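Local structure of putative immunoglobulin-blocking virulence protein (Mycoplasma mycoides subsp. capri, 7ADK) at residues A[160-165]-A[578-583]; A[489-494]-A[519-524]; A[610-615]-A[640-645]. The protein probably binds and blocks host immunoglobulin as a virulence factor, and is seen here in complex with a lipoprotein. All coordinates share one frame; numbering follows the deposited sequence.

Overall arrangement
From the N terminus the chain leaves helix 153-157 and enters 160-165, the first half of interaction 1. It returns to this spot more than 400 residues later, where helix 567-579 ends in 578-583, so interaction 1 closes a long loop. Interaction 2, 489-494 with 519-524, is a short closure lying wholly within that loop; it joins connections of the mixed and the parallel sheet. The two touch: Arg-580 reaches Leu-522 O, and Pro-163 packs on Arg-523 and Asn-524. Interaction 3 follows in series, closing a 24-residue loop between strands 608-610 and 640-643 of the parallel sheet. It meets interaction 2 through Arg-613 and Ala-489, but stays about 15 Å, nearest atoms, from interaction 1.

Interaction 1 (A[160-165]-A[578-583]); sequences ISNPTK and YARNNE
Ile-160 meets Ala-579 side chain to side chain. Its CG1, anti to the backbone N (chi1 -168°), lies 3.8 Å from CB of Ala-579, with CG2 and CD1 slightly farther from the same methyl. The carbonyl O of Ile-160 faces that methyl too and also lies 3.5 Å from CG of Arg-580. Ser-161 turns its CB away from this partner; its OG bonds back to Asp-155 O in the preceding helix, while its backbone runs past the Ala-579 carbonyl. Asn-162 brings in the polar part. Its side chain crosses that of Arg-580 at about a right angle, the amide and guanidinium planes inclined at 48°, and OD1 comes to 2.8 Å from NH1 of Arg-580. Asn-162 OD1 is also 3.0 Å from OE2 of Glu-583, but both are acceptors and are not hydrogen-bonded to each other; the nearby guanidinium may offset the repulsion. Arg-580 NE donates to Glu-583 OE2 at 3.0 Å, a salt bridge met on the syn side, with the oxygen in the guanidinium plane. The other end of the amide, Asn-162 ND2, gives a nearly straight bond to Lys-165 O at 2.8 Å, which links the two ends of 162-165; ND2 also bonds to Thr-526 O. Pro-163 then sets CD over the centre of one guanidinium face. The loop after helix 153-157 thus lies against the C-terminal end of helix 567-579, where Ile-160 also touches Arg-574 and Met-575, and Arg-580 NH2 reaches on to Leu-522 O in the loop following strand 516-517.

Interaction 2 (A[489-494]-A[519-524]); sequences ASLIAL and PLALRN
Leu-491 and Ala-521 make the apolar part of this contact. The leucine holds CG anti to its backbone N (chi1 180°), and CG comes to 3.9 Å from the Ala-521 methyl CB, with CD1 a little farther from the same carbon. Ile-492 behaves differently: its CG1 sits between the backbone N and the carbonyl carbon (chi1 61°), where it approaches the carbonyl O of Ala-521 at 3.4 Å. The side chain of Ala-493 is CB alone, which lies 3.4 Å from Leu-520 O, so two successive carbonyls of the 3-10 segment 519-521 face hydrocarbon. The one hydrogen bond across the contact comes from Asn-524, just beyond that segment. Its ND2 donates to Ala-493 O at 2.9 Å, approaching almost in line with the carbonyl and with the acceptor close to the amide plane; the N-H...O angle is 150°. The backbone of Asn-524 is bonded in turn to Asn-498. This is a loop-to-loop tie by an asparagine side chain on a main-chain carbonyl, and it joins the connection between the parallel strands 473-481 and 497-498 of the mixed sheet to the loop that follows strand 516-517 of the parallel sheet.

Interaction 3 (A[610-615]-A[640-645]); sequences DFSRVT and ELTLYN
Asp-610 and Thr-642 pair as a parallel beta bridge in the five-stranded parallel sheet, where strand 608-610 runs beside 640-643 and leads into a type I turn, Phe-611 to Val-614; this succession of short parallel strands, with Leu-641 and Leu-643 buried, recalls leucine-rich repeats. Phe-611 N donates to Thr-642 O at 2.8 Å. Within 610-615, Asp-610 OD1 accepts from Ser-612 N at 3.0 Å, an Asx turn, and from Ser-612 OG at 2.6 Å through its syn lone pair; the N-H comes from above the carboxylate plane. Asp-610 OD1 also stands 3.5 Å from CB of Thr-642, whose CG2 meets Ser-612 OG. Phe-611 turns its ring edge to Leu-641, with Phe-611 CD2 lying 3.8 Å from Leu-641 CD1. Leu-643 CD2 is a looser neighbour of the same ring. At the far end Thr-615 lies side by side with Tyr-644, and its CG2 stands over the ring centre, 3.6 Å from the centroid and 11° off the normal, a CH-pi contact. Thr-683 of the lipoprotein chain packs on both of these residues, so this end borders the interface. Two donors from one serine on one aspartate oxygen probably help to fix the start of the turn and to stabilise the negative charge; Ser-612 OG is also weakly bonded to Ser-680 OG. Across the segments, Leu-641 against Phe-611 is an apolar contact, whereas the carbons of Thr-642 lie by the oxygens of Asp-610 and Ser-612.

Interaction 1 (A[160-165]-A[578-583])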
ATOM      1  N   ILE A 160      -8.409  30.849 -25.484  1.00 73.31           N
ATOM      2  CA  ILE A 160      -9.016  29.736 -24.744  1.00 73.31           C
ATOM      3  C   ILE A 160      -9.560  28.657 -25.703  1.00 73.31           C
ATOM      4  O   ILE A 160      -9.689  27.500 -25.322  1.00 73.31           O
ATOM      5  CB  ILE A 160     -10.056  30.330 -23.762  1.00 73.31           C
ATOM      6  CG1 ILE A 160     -10.547  29.321 -22.724  1.00 73.31           C
ATOM      7  CG2 ILE A 160     -11.227  30.960 -24.526  1.00 73.31           C
ATOM      8  CD1 ILE A 160     -11.736  29.834 -21.909  1.00 73.31           C
ATOM      9  N   SER A 161      -9.823  28.996 -26.967  1.00 70.98           N
ATOM     10  CA  SER A 161     -10.037  28.057 -28.080  1.00 70.98           C
ATOM     11  C   SER A 161      -8.752  27.311 -28.453  1.00 70.98           C
ATOM     12  O   SER A 161      -7.678  27.586 -27.919  1.00 70.98           O
ATOM     13  CB  SER A 161     -10.592  28.803 -29.305  1.00 70.98           C
ATOM     14  OG  SER A 161      -9.731  29.842 -29.723  1.00 70.98           O
ATOM     15  N   ASN A 162      -8.838  26.343 -29.373  1.00 70.62           N
ATOM     16  CA  ASN A 162      -7.654  25.619 -29.841  1.00 70.62           C
ATOM     17  C   ASN A 162      -6.727  26.564 -30.643  1.00 70.62           C
ATOM     18  O   ASN A 162      -7.207  27.290 -31.514  1.00 70.62           O
ATOM     19  CB  ASN A 162      -8.087  24.372 -30.635  1.00 70.62           C
ATOM     20  CG  ASN A 162      -7.024  23.282 -30.618  1.00 70.62           C
ATOM     21  OD1 ASN A 162      -6.564  22.856 -29.577  1.00 70.62           O
ATOM     22  ND2 ASN A 162      -6.548  22.816 -31.737  1.00 70.62           N
ATOM     23  N   PRO A 163      -5.408  26.566 -30.386  1.00 70.52           N
ATOM     24  CA  PRO A 163      -4.508  27.658 -30.767  1.00 70.52           C
ATOM     25  C   PRO A 163      -4.200  27.808 -32.261  1.00 70.52           C
ATOM     26  O   PRO A 163      -3.673  28.838 -32.672  1.00 70.52           O
ATOM     27  CB  PRO A 163      -3.215  27.386 -29.985  1.00 70.52           C
ATOM     28  CG  PRO A 163      -3.236  25.878 -29.770  1.00 70.52           C
ATOM     29  CD  PRO A 163      -4.707  25.636 -29.516  1.00 70.52           C
ATOM     30  N   THR A 164      -4.476  26.795 -33.076  1.00 73.33           N
ATOM     31  CA  THR A 164      -3.975  26.697 -34.465  1.00 73.33           C
ATOM     32  C   THR A 164      -5.015  26.233 -35.489  1.00 73.33           C
ATOM     33  O   THR A 164      -4.906  26.565 -36.665  1.00 73.33           O
ATOM     34  CB  THR A 164      -2.797  25.723 -34.512  1.00 73.33           C
ATOM     35  OG1 THR A 164      -3.226  24.496 -33.999  1.00 73.33           O
ATOM     36  CG2 THR A 164      -1.596  26.189 -33.703  1.00 73.33           C
ATOM     37  N   LYS A 165      -6.019  25.465 -35.058  1.00 73.78           N
ATOM     38  CA  LYS A 165      -7.009  24.770 -35.897  1.00 73.78           C
ATOM     39  C   LYS A 165      -8.175  24.295 -35.019  1.00 73.78           C
ATOM     40  O   LYS A 165      -7.908  23.662 -34.004  1.00 73.78           O
ATOM     41  CB  LYS A 165      -6.276  23.587 -36.559  1.00 73.78           C
ATOM     42  CG  LYS A 165      -7.158  22.567 -37.284  1.00 73.78           C
ATOM     43  CD  LYS A 165      -6.256  21.559 -38.009  1.00 73.78           C
ATOM     44  CE  LYS A 165      -7.059  20.393 -38.595  1.00 73.78           C
ATOM     45  NZ  LYS A 165      -6.198  19.489 -39.388  1.00 73.78           N
ATOM     46  N   TYR A 578     -15.847  23.956 -21.824  1.00 63.18           N
ATOM     47  CA  TYR A 578     -16.593  24.388 -23.026  1.00 63.18           C
ATOM     48  C   TYR A 578     -15.755  24.814 -24.241  1.00 63.18           C
ATOM     49  O   TYR A 578     -16.102  24.425 -25.347  1.00 63.18           O
ATOM     50  CB  TYR A 578     -17.567  25.526 -22.702  1.00 63.18           C
ATOM     51  CG  TYR A 578     -18.655  25.189 -21.702  1.00 63.18           C
ATOM     52  CD1 TYR A 578     -19.750  24.398 -22.096  1.00 63.18           C
ATOM     53  CD2 TYR A 578     -18.553  25.631 -20.374  1.00 63.18           C
ATOM     54  CE1 TYR A 578     -20.734  24.041 -21.157  1.00 63.18           C
ATOM     55  CE2 TYR A 578     -19.529  25.271 -19.433  1.00 63.18           C
ATOM     56  CZ  TYR A 578     -20.623  24.481 -19.824  1.00 63.18           C
ATOM     57  OH  TYR A 578     -21.546  24.145 -18.896  1.00 63.18           O
ATOM     58  N   ALA A 579     -14.686  25.594 -24.093  1.00 61.31           N
ATOM     59  CA  ALA A 579     -13.991  26.176 -25.247  1.00 61.31           C
ATOM     60  C   ALA A 579     -13.171  25.155 -26.064  1.00 61.31           C
ATOM     61  O   ALA A 579     -13.015  25.317 -27.271  1.00 61.31           O
ATOM     62  CB  ALA A 579     -13.118  27.337 -24.781  1.00 61.31           C
ATOM     63  N   ARG A 580     -12.663  24.090 -25.436  1.00 60.55           N
ATOM     64  CA  ARG A 580     -11.981  22.956 -26.086  1.00 60.55           C
ATOM     65  C   ARG A 580     -12.656  21.616 -25.768  1.00 60.55           C
ATOM     66  O   ARG A 580     -12.101  20.555 -26.010  1.00 60.55           O
ATOM     67  CB  ARG A 580     -10.480  22.966 -25.752  1.00 60.55           C
ATOM     68  CG  ARG A 580      -9.739  24.147 -26.377  1.00 60.55           C
ATOM     69  CD  ARG A 580      -8.278  24.258 -25.937  1.00 60.55           C
ATOM     70  NE  ARG A 580      -7.422  23.275 -26.606  1.00 60.55           N
ATOM     71  CZ  ARG A 580      -6.144  23.045 -26.375  1.00 60.55           C
ATOM     72  NH1 ARG A 580      -5.520  22.157 -27.068  1.00 60.55           N
ATOM     73  NH2 ARG A 580      -5.444  23.686 -25.486  1.00 60.55           N
ATOM     74  N   ASN A 581     -13.875  21.623 -25.230  1.00 61.86           N
ATOM     75  CA  ASN A 581     -14.538  20.426 -24.723  1.00 61.86           C
ATOM     76  C   ASN A 581     -14.790  19.357 -25.797  1.00 61.86           C
ATOM     77  O   ASN A 581     -14.871  18.180 -25.469  1.00 61.86           O
ATOM     78  CB  ASN A 581     -15.843  20.852 -24.044  1.00 61.86           C
ATOM     79  CG  ASN A 581     -16.673  19.698 -23.519  1.00 61.86           C
ATOM     80  OD1 ASN A 581     -16.488  19.199 -22.428  1.00 61.86           O
ATOM     81  ND2 ASN A 581     -17.649  19.256 -24.264  1.00 61.86           N
ATOM     82  N   ASN A 582     -14.959  19.700 -27.070  1.00 63.30           N
ATOM     83  CA  ASN A 582     -15.222  18.680 -28.085  1.00 63.30           C
ATOM     84  C   ASN A 582     -14.005  17.779 -28.377  1.00 63.30           C
ATOM     85  O   ASN A 582     -14.159  16.739 -29.004  1.00 63.30           O
ATOM     86  CB  ASN A 582     -15.836  19.339 -29.326  1.00 63.30           C
ATOM     87  CG  ASN A 582     -14.852  20.108 -30.163  1.00 63.30           C
ATOM     88  OD1 ASN A 582     -14.041  20.872 -29.668  1.00 63.30           O
ATOM     89  ND2 ASN A 582     -14.895  19.911 -31.446  1.00 63.30           N
ATOM     90  N   GLU A 583     -12.811  18.129 -27.905  1.00 63.58           N
ATOM     91  CA  GLU A 583     -11.598  17.314 -27.999  1.00 63.58           C
ATOM     92  C   GLU A 583     -11.556  16.206 -26.932  1.00 63.58           C
ATOM     93  O   GLU A 583     -11.915  16.465 -25.787  1.00 63.58           O
ATOM     94  CB  GLU A 583     -10.340  18.164 -27.792  1.00 63.58           C
ATOM     95  CG  GLU A 583     -10.210  19.405 -28.678  1.00 63.58           C
ATOM     96  CD  GLU A 583      -8.966  20.240 -28.336  1.00 63.58           C
ATOM     97  OE1 GLU A 583      -7.938  19.652 -27.928  1.00 63.58           O
ATOM     98  OE2 GLU A 583      -8.986  21.474 -28.504  1.00 63.58           O
TER

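Interaction 2 (A[489-494]-A[519-524])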
ATOM      1  N   ALA A 489       3.558  19.078 -11.720  1.00 66.46           N
ATOM      2  CA  ALA A 489       3.539  20.494 -11.345  1.00 66.46           C
ATOM      3  C   ALA A 489       4.266  21.457 -12.302  1.00 66.46           C
ATOM      4  O   ALA A 489       4.093  22.667 -12.197  1.00 66.46           O
ATOM      5  CB  ALA A 489       4.113  20.618  -9.940  1.00 66.46           C
ATOM      6  N   SER A 490       5.096  20.962 -13.222  1.00 68.82           N
ATOM      7  CA  SER A 490       5.788  21.794 -14.214  1.00 68.82           C
ATOM      8  C   SER A 490       4.852  22.334 -15.300  1.00 68.82           C
ATOM      9  O   SER A 490       3.986  21.615 -15.794  1.00 68.82           O
ATOM     10  CB  SER A 490       6.953  21.038 -14.821  1.00 68.82           C
ATOM     11  OG  SER A 490       7.862  20.762 -13.791  1.00 68.82           O
ATOM     12  N   LEU A 491       5.020  23.612 -15.673  1.00 70.26           N
ATOM     13  CA  LEU A 491       4.076  24.380 -16.496  1.00 70.26           C
ATOM     14  C   LEU A 491       4.781  25.014 -17.709  1.00 70.26           C
ATOM     15  O   LEU A 491       5.882  25.549 -17.579  1.00 70.26           O
ATOM     16  CB  LEU A 491       3.368  25.400 -15.585  1.00 70.26           C
ATOM     17  CG  LEU A 491       2.338  26.300 -16.286  1.00 70.26           C
ATOM     18  CD1 LEU A 491       1.146  26.583 -15.381  1.00 70.26           C
ATOM     19  CD2 LEU A 491       2.944  27.627 -16.714  1.00 70.26           C
ATOM     20  N   ILE A 492       4.149  24.914 -18.880  1.00 73.22           N
ATOM     21  CA  ILE A 492       4.746  25.147 -20.211  1.00 73.22           C
ATOM     22  C   ILE A 492       3.894  26.088 -21.084  1.00 73.22           C
ATOM     23  O   ILE A 492       3.878  25.964 -22.301  1.00 73.22           O
ATOM     24  CB  ILE A 492       5.112  23.801 -20.901  1.00 73.22           C
ATOM     25  CG1 ILE A 492       3.896  22.883 -21.149  1.00 73.22           C
ATOM     26  CG2 ILE A 492       6.189  23.067 -20.098  1.00 73.22           C
ATOM     27  CD1 ILE A 492       4.198  21.529 -21.777  1.00 73.22           C
ATOM     28  N   ALA A 493       3.164  27.022 -20.464  1.00 80.89           N
ATOM     29  CA  ALA A 493       2.185  27.872 -21.154  1.00 80.89           C
ATOM     30  C   ALA A 493       2.753  28.994 -22.046  1.00 80.89           C
ATOM     31  O   ALA A 493       2.162  29.290 -23.080  1.00 80.89           O
ATOM     32  CB  ALA A 493       1.269  28.501 -20.103  1.00 80.89           C
ATOM     33  N   LEU A 494       3.805  29.700 -21.609  1.00 77.59           N
ATOM     34  CA  LEU A 494       4.242  30.987 -22.186  1.00 77.59           C
ATOM     35  C   LEU A 494       5.097  30.780 -23.460  1.00 77.59           C
ATOM     36  O   LEU A 494       6.131  31.420 -23.666  1.00 77.59           O
ATOM     37  CB  LEU A 494       4.913  31.859 -21.093  1.00 77.59           C
ATOM     38  CG  LEU A 494       3.959  32.749 -20.283  1.00 77.59           C
ATOM     39  CD1 LEU A 494       2.919  31.991 -19.490  1.00 77.59           C
ATOM     40  CD2 LEU A 494       4.736  33.612 -19.303  1.00 77.59           C
ATOM     41  N   PRO A 519      -5.016  23.324 -16.446  1.00 59.19           N
ATOM     42  CA  PRO A 519      -5.562  23.520 -17.778  1.00 59.19           C
ATOM     43  C   PRO A 519      -4.900  24.674 -18.535  1.00 59.19           C
ATOM     44  O   PRO A 519      -4.765  24.599 -19.749  1.00 59.19           O
ATOM     45  CB  PRO A 519      -7.053  23.709 -17.558  1.00 59.19           C
ATOM     46  CG  PRO A 519      -7.164  24.262 -16.145  1.00 59.19           C
ATOM     47  CD  PRO A 519      -6.025  23.555 -15.427  1.00 59.19           C
ATOM     48  N   LEU A 520      -4.354  25.673 -17.842  1.00 61.22           N
ATOM     49  CA  LEU A 520      -3.586  26.762 -18.445  1.00 61.22           C
ATOM     50  C   LEU A 520      -2.224  26.314 -18.999  1.00 61.22           C
ATOM     51  O   LEU A 520      -1.712  26.944 -19.914  1.00 61.22           O
ATOM     52  CB  LEU A 520      -3.408  27.871 -17.401  1.00 61.22           C
ATOM     53  CG  LEU A 520      -4.724  28.433 -16.842  1.00 61.22           C
ATOM     54  CD1 LEU A 520      -4.429  29.290 -15.628  1.00 61.22           C
ATOM     55  CD2 LEU A 520      -5.445  29.267 -17.888  1.00 61.22           C
ATOM     56  N   ALA A 521      -1.643  25.209 -18.521  1.00 61.56           N
ATOM     57  CA  ALA A 521      -0.371  24.676 -19.020  1.00 61.56           C
ATOM     58  C   ALA A 521      -0.421  24.143 -20.461  1.00 61.56           C
ATOM     59  O   ALA A 521       0.628  23.864 -21.031  1.00 61.56           O
ATOM     60  CB  ALA A 521       0.120  23.584 -18.071  1.00 61.56           C
ATOM     61  N   LEU A 522      -1.598  24.019 -21.068  1.00 59.09           N
ATOM     62  CA  LEU A 522      -1.776  23.469 -22.409  1.00 59.09           C
ATOM     63  C   LEU A 522      -2.197  24.533 -23.434  1.00 59.09           C
ATOM     64  O   LEU A 522      -2.603  24.169 -24.534  1.00 59.09           O
ATOM     65  CB  LEU A 522      -2.792  22.318 -22.323  1.00 59.09           C
ATOM     66  CG  LEU A 522      -2.466  21.215 -21.299  1.00 59.09           C
ATOM     67  CD1 LEU A 522      -3.633  20.237 -21.220  1.00 59.09           C
ATOM     68  CD2 LEU A 522      -1.208  20.457 -21.684  1.00 59.09           C
ATOM     69  N   ARG A 523      -2.139  25.831 -23.104  1.00 66.46           N
ATOM     70  CA  ARG A 523      -2.824  26.904 -23.854  1.00 66.46           C
ATOM     71  C   ARG A 523      -2.487  26.930 -25.347  1.00 66.46           C
ATOM     72  O   ARG A 523      -3.377  27.078 -26.174  1.00 66.46           O
ATOM     73  CB  ARG A 523      -2.535  28.262 -23.184  1.00 66.46           C
ATOM     74  CG  ARG A 523      -3.526  29.330 -23.646  1.00 66.46           C
ATOM     75  CD  ARG A 523      -3.077  30.761 -23.337  1.00 66.46           C
ATOM     76  NE  ARG A 523      -3.227  31.145 -21.929  1.00 66.46           N
ATOM     77  CZ  ARG A 523      -4.330  31.500 -21.310  1.00 66.46           C
ATOM     78  NH1 ARG A 523      -5.510  31.372 -21.823  1.00 66.46           N
ATOM     79  NH2 ARG A 523      -4.249  32.016 -20.126  1.00 66.46           N
ATOM     80  N   ASN A 524      -1.219  26.730 -25.684  1.00 70.79           N
ATOM     81  CA  ASN A 524      -0.684  26.714 -27.052  1.00 70.79           C
ATOM     82  C   ASN A 524      -0.067  25.347 -27.430  1.00 70.79           C
ATOM     83  O   ASN A 524       0.883  25.233 -28.205  1.00 70.79           O
ATOM     84  CB  ASN A 524       0.167  27.957 -27.328  1.00 70.79           C
ATOM     85  CG  ASN A 524       0.966  28.375 -26.128  1.00 70.79           C
ATOM     86  OD1 ASN A 524       1.832  27.652 -25.668  1.00 70.79           O
ATOM     87  ND2 ASN A 524       0.634  29.486 -25.530  1.00 70.79           N
TER

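Interaction 3 (A[610-615]-A[640-645])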
ATOM      1  N   ASP A 610      -8.762  20.800  -7.662  1.00 59.44           N
ATOM      2  CA  ASP A 610      -7.723  20.900  -6.638  1.00 59.44           C
ATOM      3  C   ASP A 610      -7.170  22.333  -6.539  1.00 59.44           C
ATOM      4  O   ASP A 610      -6.630  22.885  -7.497  1.00 59.44           O
ATOM      5  CB  ASP A 610      -6.635  19.858  -6.926  1.00 59.44           C
ATOM      6  CG  ASP A 610      -5.433  19.974  -5.987  1.00 59.44           C
ATOM      7  OD1 ASP A 610      -5.630  20.305  -4.802  1.00 59.44           O
ATOM      8  OD2 ASP A 610      -4.281  19.786  -6.428  1.00 59.44           O
ATOM      9  N   PHE A 611      -7.274  22.923  -5.354  1.00 62.93           N
ATOM     10  CA  PHE A 611      -6.722  24.223  -5.012  1.00 62.93           C
ATOM     11  C   PHE A 611      -5.613  24.150  -3.955  1.00 62.93           C
ATOM     12  O   PHE A 611      -5.235  25.166  -3.394  1.00 62.93           O
ATOM     13  CB  PHE A 611      -7.863  25.176  -4.648  1.00 62.93           C
ATOM     14  CG  PHE A 611      -8.844  25.450  -5.772  1.00 62.93           C
ATOM     15  CD1 PHE A 611      -8.408  26.103  -6.936  1.00 62.93           C
ATOM     16  CD2 PHE A 611     -10.197  25.109  -5.644  1.00 62.93           C
ATOM     17  CE1 PHE A 611      -9.316  26.445  -7.947  1.00 62.93           C
ATOM     18  CE2 PHE A 611     -11.109  25.443  -6.659  1.00 62.93           C
ATOM     19  CZ  PHE A 611     -10.667  26.112  -7.812  1.00 62.93           C
ATOM     20  N   SER A 612      -5.019  22.985  -3.695  1.00 66.60           N
ATOM     21  CA  SER A 612      -3.940  22.795  -2.713  1.00 66.60           C
ATOM     22  C   SER A 612      -2.695  23.666  -2.917  1.00 66.60           C
ATOM     23  O   SER A 612      -2.016  24.012  -1.956  1.00 66.60           O
ATOM     24  CB  SER A 612      -3.471  21.347  -2.733  1.00 66.60           C
ATOM     25  OG  SER A 612      -4.547  20.486  -2.487  1.00 66.60           O
ATOM     26  N   ARG A 613      -2.367  24.041  -4.156  1.00 72.81           N
ATOM     27  CA  ARG A 613      -1.217  24.912  -4.443  1.00 72.81           C
ATOM     28  C   ARG A 613      -1.548  26.400  -4.319  1.00 72.81           C
ATOM     29  O   ARG A 613      -0.622  27.193  -4.287  1.00 72.81           O
ATOM     30  CB  ARG A 613      -0.650  24.616  -5.834  1.00 72.81           C
ATOM     31  CG  ARG A 613      -0.159  23.182  -6.036  1.00 72.81           C
ATOM     32  CD  ARG A 613       0.228  22.984  -7.493  1.00 72.81           C
ATOM     33  NE  ARG A 613       0.542  21.591  -7.810  1.00 72.81           N
ATOM     34  CZ  ARG A 613       0.506  21.023  -8.996  1.00 72.81           C
ATOM     35  NH1 ARG A 613       0.164  21.662 -10.063  1.00 72.81           N
ATOM     36  NH2 ARG A 613       0.809  19.784  -9.136  1.00 72.81           N
ATOM     37  N   VAL A 614      -2.822  26.798  -4.249  1.00 68.70           N
ATOM     38  CA  VAL A 614      -3.265  28.198  -4.340  1.00 68.70           C
ATOM     39  C   VAL A 614      -4.028  28.599  -3.085  1.00 68.70           C
ATOM     40  O   VAL A 614      -5.225  28.369  -2.929  1.00 68.70           O
ATOM     41  CB  VAL A 614      -3.977  28.472  -5.676  1.00 68.70           C
ATOM     42  CG1 VAL A 614      -5.081  27.493  -6.058  1.00 68.70           C
ATOM     43  CG2 VAL A 614      -4.544  29.880  -5.757  1.00 68.70           C
ATOM     44  N   THR A 615      -3.300  29.186  -2.138  1.00 68.95           N
ATOM     45  CA  THR A 615      -3.674  29.198  -0.714  1.00 68.95           C
ATOM     46  C   THR A 615      -4.810  30.154  -0.346  1.00 68.95           C
ATOM     47  O   THR A 615      -5.369  30.040   0.743  1.00 68.95           O
ATOM     48  CB  THR A 615      -2.456  29.479   0.181  1.00 68.95           C
ATOM     49  OG1 THR A 615      -1.976  30.792   0.006  1.00 68.95           O
ATOM     50  CG2 THR A 615      -1.300  28.527  -0.101  1.00 68.95           C
ATOM     51  N   GLU A 640     -15.742  16.546  -6.453  1.00 57.09           N
ATOM     52  CA  GLU A 640     -14.660  16.617  -5.486  1.00 57.09           C
ATOM     53  C   GLU A 640     -13.991  17.991  -5.495  1.00 57.09           C
ATOM     54  O   GLU A 640     -13.788  18.581  -6.556  1.00 57.09           O
ATOM     55  CB  GLU A 640     -13.671  15.498  -5.796  1.00 57.09           C
ATOM     56  CG  GLU A 640     -12.614  15.309  -4.722  1.00 57.09           C
ATOM     57  CD  GLU A 640     -11.980  13.925  -4.846  1.00 57.09           C
ATOM     58  OE1 GLU A 640     -11.969  13.158  -3.860  1.00 57.09           O
ATOM     59  OE2 GLU A 640     -11.502  13.575  -5.943  1.00 57.09           O
ATOM     60  N   LEU A 641     -13.625  18.481  -4.311  1.00 55.04           N
ATOM     61  CA  LEU A 641     -13.004  19.778  -4.089  1.00 55.04           C
ATOM     62  C   LEU A 641     -11.897  19.662  -3.048  1.00 55.04           C
ATOM     63  O   LEU A 641     -12.180  19.477  -1.877  1.00 55.04           O
ATOM     64  CB  LEU A 641     -14.096  20.759  -3.633  1.00 55.04           C
ATOM     65  CG  LEU A 641     -13.593  22.166  -3.284  1.00 55.04           C
ATOM     66  CD1 LEU A 641     -13.079  22.901  -4.513  1.00 55.04           C
ATOM     67  CD2 LEU A 641     -14.701  22.975  -2.634  1.00 55.04           C
ATOM     68  N   THR A 642     -10.647  19.825  -3.447  1.00 57.44           N
ATOM     69  CA  THR A 642      -9.521  19.905  -2.512  1.00 57.44           C
ATOM     70  C   THR A 642      -9.122  21.362  -2.304  1.00 57.44           C
ATOM     71  O   THR A 642      -8.988  22.122  -3.253  1.00 57.44           O
ATOM     72  CB  THR A 642      -8.328  19.047  -2.945  1.00 57.44           C
ATOM     73  OG1 THR A 642      -8.729  17.738  -3.264  1.00 57.44           O
ATOM     74  CG2 THR A 642      -7.304  18.942  -1.826  1.00 57.44           C
ATOM     75  N   LEU A 643      -8.957  21.750  -1.046  1.00 59.31           N
ATOM     76  CA  LEU A 643      -8.634  23.079  -0.576  1.00 59.31           C
ATOM     77  C   LEU A 643      -7.310  23.059   0.181  1.00 59.31           C
ATOM     78  O   LEU A 643      -6.991  22.117   0.901  1.00 59.31           O
ATOM     79  CB  LEU A 643      -9.779  23.571   0.319  1.00 59.31           C
ATOM     80  CG  LEU A 643     -11.123  23.770  -0.388  1.00 59.31           C
ATOM     81  CD1 LEU A 643     -12.211  24.093   0.616  1.00 59.31           C
ATOM     82  CD2 LEU A 643     -11.049  24.876  -1.422  1.00 59.31           C
ATOM     83  N   TYR A 644      -6.555  24.136   0.087  1.00 60.33           N
ATOM     84  CA  TYR A 644      -5.445  24.354   0.989  1.00 60.33           C
ATOM     85  C   TYR A 644      -5.921  24.583   2.423  1.00 60.33           C
ATOM     86  O   TYR A 644      -6.798  25.417   2.657  1.00 60.33           O
ATOM     87  CB  TYR A 644      -4.607  25.513   0.496  1.00 60.33           C
ATOM     88  CG  TYR A 644      -3.433  25.785   1.394  1.00 60.33           C
ATOM     89  CD1 TYR A 644      -2.329  24.922   1.369  1.00 60.33           C
ATOM     90  CD2 TYR A 644      -3.461  26.871   2.281  1.00 60.33           C
ATOM     91  CE1 TYR A 644      -1.233  25.174   2.197  1.00 60.33           C
ATOM     92  CE2 TYR A 644      -2.356  27.134   3.096  1.00 60.33           C
ATOM     93  CZ  TYR A 644      -1.233  26.294   3.039  1.00 60.33           C
ATOM     94  OH  TYR A 644      -0.131  26.577   3.756  1.00 60.33           O
ATOM     95  N   ASN A 645      -5.306  23.898   3.395  1.00 62.10           N
ATOM     96  CA  ASN A 645      -5.356  24.298   4.797  1.00 62.10           C
ATOM     97  C   ASN A 645      -4.067  23.971   5.560  1.00 62.10           C
ATOM     98  O   ASN A 645      -3.360  23.026   5.238  1.00 62.10           O
ATOM     99  CB  ASN A 645      -6.595  23.731   5.498  1.00 62.10           C
ATOM    100  CG  ASN A 645      -6.930  24.532   6.735  1.00 62.10           C
ATOM    101  OD1 ASN A 645      -6.583  25.692   6.869  1.00 62.10           O
ATOM    102  ND2 ASN A 645      -7.568  23.954   7.700  1.00 62.10           N
TER